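Long-range contact in azurocidin (Homo sapiens, PDB 1FY1), which is a serine protease homolog that binds heparin and probably bacterial lipopolysaccharide, kills many Gram-negative bacteria and attracts monocytes and fibroblasts: residues A[73-78]-A[92-97]. The protein carries 2 engineered substitutions. Numbering follows the deposited sequence.
Sequences ISSMSE and LLQLDR. With NAG (2-acetamido-2-deoxy-beta-D-glucopyranose), chain C.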
loop_
_atom_site.group_PDB
_atom_site.type_symbol
_atom_site.label_atom_id
_atom_site.label_comp_id
_atom_site.label_asym_id
_atom_site.label_seq_id
_atom_site.Cartn_x
_atom_site.Cartn_y
_atom_site.Cartn_z
ATOM N N ILE A 73 -5.552 -10.129 -11.884
ATOM C CA ILE A 73 -6.418 -10.224 -10.733
ATOM C C ILE A 73 -7.655 -11.093 -10.953
ATOM O O ILE A 73 -8.530 -10.711 -11.708
ATOM C CB ILE A 73 -6.874 -8.804 -10.448
ATOM C CG1 ILE A 73 -5.645 -7.919 -10.188
ATOM C CG2 ILE A 73 -7.925 -8.795 -9.333
ATOM C CD1 ILE A 73 -5.923 -6.436 -10.405
ATOM N N SER A 74 -7.752 -12.226 -10.250
ATOM C CA SER A 74 -8.910 -13.124 -10.353
ATOM C C SER A 74 -10.121 -12.611 -9.581
ATOM O O SER A 74 -11.263 -12.754 -9.991
ATOM C CB SER A 74 -8.568 -14.490 -9.830
ATOM O OG SER A 74 -7.354 -14.901 -10.407
ATOM N N SER A 75 -9.863 -11.991 -8.458
ATOM C CA SER A 75 -10.926 -11.470 -7.662
ATOM C C SER A 75 -10.413 -10.356 -6.845
ATOM O O SER A 75 -9.226 -10.185 -6.747
ATOM C CB SER A 75 -11.550 -12.538 -6.758
ATOM O OG SER A 75 -10.585 -13.059 -5.869
ATOM N N MET A 76 -11.334 -9.651 -6.249
ATOM C CA MET A 76 -11.118 -8.514 -5.391
ATOM C C MET A 76 -12.154 -8.552 -4.241
ATOM O O MET A 76 -13.322 -8.871 -4.475
ATOM C CB MET A 76 -11.280 -7.216 -6.220
ATOM C CG MET A 76 -10.336 -7.011 -7.430
ATOM S SD MET A 76 -10.619 -5.426 -8.296
ATOM C CE MET A 76 -12.356 -5.712 -8.689
ATOM N N SER A 77 -11.764 -8.211 -3.024
ATOM C CA SER A 77 -12.671 -8.266 -1.871
ATOM C C SER A 77 -12.536 -7.049 -0.981
ATOM O O SER A 77 -11.434 -6.589 -0.753
ATOM C CB SER A 77 -12.277 -9.439 -0.961
ATOM O OG SER A 77 -11.959 -10.617 -1.679
ATOM N N GLU A 78 -13.638 -6.601 -0.405
ATOM C CA GLU A 78 -13.649 -5.480 0.509
ATOM C C GLU A 78 -14.702 -5.636 1.595
ATOM O O GLU A 78 -15.650 -6.422 1.500
ATOM C CB GLU A 78 -13.761 -4.130 -0.180
ATOM C CG GLU A 78 -14.900 -4.071 -1.230
ATOM C CD GLU A 78 -16.301 -4.102 -0.663
ATOM O OE1 GLU A 78 -16.607 -3.020 -0.005
ATOM O OE2 GLU A 78 -17.108 -4.981 -0.896
ATOM N N LEU A 92 -8.382 -6.529 -1.032
ATOM C CA LEU A 92 -7.449 -7.604 -1.309
ATOM C C LEU A 92 -7.626 -8.138 -2.705
ATOM O O LEU A 92 -8.750 -8.373 -3.147
ATOM C CB LEU A 92 -7.599 -8.815 -0.376
ATOM C CG LEU A 92 -7.405 -8.547 1.119
ATOM C CD1 LEU A 92 -7.783 -9.800 1.891
ATOM C CD2 LEU A 92 -5.932 -8.250 1.395
ATOM N N LEU A 93 -6.493 -8.369 -3.358
ATOM C CA LEU A 93 -6.443 -8.891 -4.698
ATOM C C LEU A 93 -5.912 -10.282 -4.712
ATOM O O LEU A 93 -4.858 -10.588 -4.149
ATOM C CB LEU A 93 -5.528 -8.058 -5.616
ATOM C CG LEU A 93 -5.744 -6.554 -5.493
ATOM C CD1 LEU A 93 -4.741 -5.825 -6.380
ATOM C CD2 LEU A 93 -7.174 -6.191 -5.888
ATOM N N GLN A 94 -6.665 -11.113 -5.396
ATOM C CA GLN A 94 -6.291 -12.476 -5.561
ATOM C C GLN A 94 -5.671 -12.578 -6.920
ATOM O O GLN A 94 -6.302 -12.195 -7.925
ATOM C CB GLN A 94 -7.493 -13.427 -5.475
ATOM C CG GLN A 94 -7.029 -14.884 -5.424
ATOM C CD GLN A 94 -8.166 -15.861 -5.608
ATOM O OE1 GLN A 94 -9.336 -15.470 -5.761
ATOM N NE2 GLN A 94 -7.816 -17.144 -5.615
ATOM N N LEU A 95 -4.449 -13.088 -6.911
ATOM C CA LEU A 95 -3.609 -13.318 -8.078
ATOM C C LEU A 95 -4.021 -14.578 -8.851
ATOM O O LEU A 95 -4.438 -15.596 -8.285
ATOM C CB LEU A 95 -2.112 -13.412 -7.625
ATOM C CG LEU A 95 -1.676 -12.291 -6.664
ATOM C CD1 LEU A 95 -0.240 -12.542 -6.234
ATOM C CD2 LEU A 95 -1.825 -10.911 -7.316
ATOM N N ASP A 96 -3.853 -14.532 -10.153
ATOM C CA ASP A 96 -4.175 -15.656 -11.018
ATOM C C ASP A 96 -3.400 -16.932 -10.670
ATOM O O ASP A 96 -3.789 -18.040 -11.037
ATOM C CB ASP A 96 -3.921 -15.260 -12.494
ATOM C CG ASP A 96 -2.527 -14.716 -12.771
ATOM O OD1 ASP A 96 -2.208 -13.543 -12.627
ATOM O OD2 ASP A 96 -1.679 -15.658 -13.121
ATOM N N ARG A 97 -2.292 -16.782 -9.947
ATOM C CA ARG A 97 -1.471 -17.925 -9.571
ATOM C C ARG A 97 -0.481 -17.580 -8.454
ATOM O O ARG A 97 -0.254 -16.415 -8.161
ATOM C CB ARG A 97 -0.723 -18.396 -10.793
ATOM C CG ARG A 97 0.368 -17.422 -11.217
ATOM C CD ARG A 97 0.803 -17.666 -12.652
ATOM N NE ARG A 97 2.072 -17.039 -12.965
ATOM C CZ ARG A 97 2.210 -15.781 -13.358
ATOM N NH1 ARG A 97 1.171 -14.960 -13.505
ATOM N NH2 ARG A 97 3.431 -15.327 -13.604
HETATM C C1 NAG C . 8.224 -19.282 -10.784
HETATM C C2 NAG C . 8.317 -20.476 -11.760
HETATM C C3 NAG C . 7.957 -20.041 -13.221
HETATM C C4 NAG C . 6.825 -18.993 -13.426
HETATM C C5 NAG C . 7.186 -17.834 -12.478
HETATM C C6 NAG C . 6.309 -16.571 -12.588
HETATM C C7 NAG C . 10.136 -22.207 -11.740
HETATM C C8 NAG C . 11.629 -22.334 -12.138
HETATM N N2 NAG C . 9.726 -20.934 -11.815
HETATM O O3 NAG C . 7.670 -21.207 -13.956
HETATM O O4 NAG C . 6.710 -18.552 -14.837
HETATM O O5 NAG C . 7.154 -18.433 -11.166
HETATM O O6 NAG C . 4.980 -16.789 -12.053
HETATM O O7 NAG C . 9.311 -23.093 -11.977
#
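Ser75 and Gln94 face each other as a hydrogen-bonded antiparallel pair, and a side-chain bond is added to the backbone one, with donor and acceptor roles exchanged. Ser75 OG donates to Gln94 OE1 over 2.7 Å, lying in the amide plane on a lone pair of that oxygen. With CG anti to the backbone N (chi1 -171°) and the chain extended beyond it, the Gln94 amide is brought alongside the serine. Between the two backbones, Gln94 N reaches Ser75 O at 3.0 Å, almost straight at 176°. On the other face Met76 and Leu93 lie side by side, CG of the methionine 3.6 Å from CD2 of the leucine, while Ile73 CD1 meets Leu93 CD1 at 4.2 Å. Two further backbone bonds tie Ser77 to Leu92.

The ladder is not regular throughout. Between Ile73 and Ser75 the register slips by one residue, a beta bulge at which Ser74 N also turns to Gln94 O (2.7 Å). The chain turns a corner here, within the closed six-stranded antiparallel barrel that forms one half of the trypsin fold, where 69-77 and 91-95 are neighbours. Helix 210-218 covers the Leu92 and Ser77 face through Ile213, Val216 and Trp212; Phe43 packs against Met76 and Leu93.

Beyond the bulge, Asp96 OD1 accepts from Ser72 N, and OD2 turns its syn lone pair to Arg97 NH1 at 3.0 Å, nearly in the guanidinium plane. Arg97 NH1 also bonds to Thr70 O, and Arg97 NH2 reaches O6 of an N-acetylglucosamine at 2.6 Å.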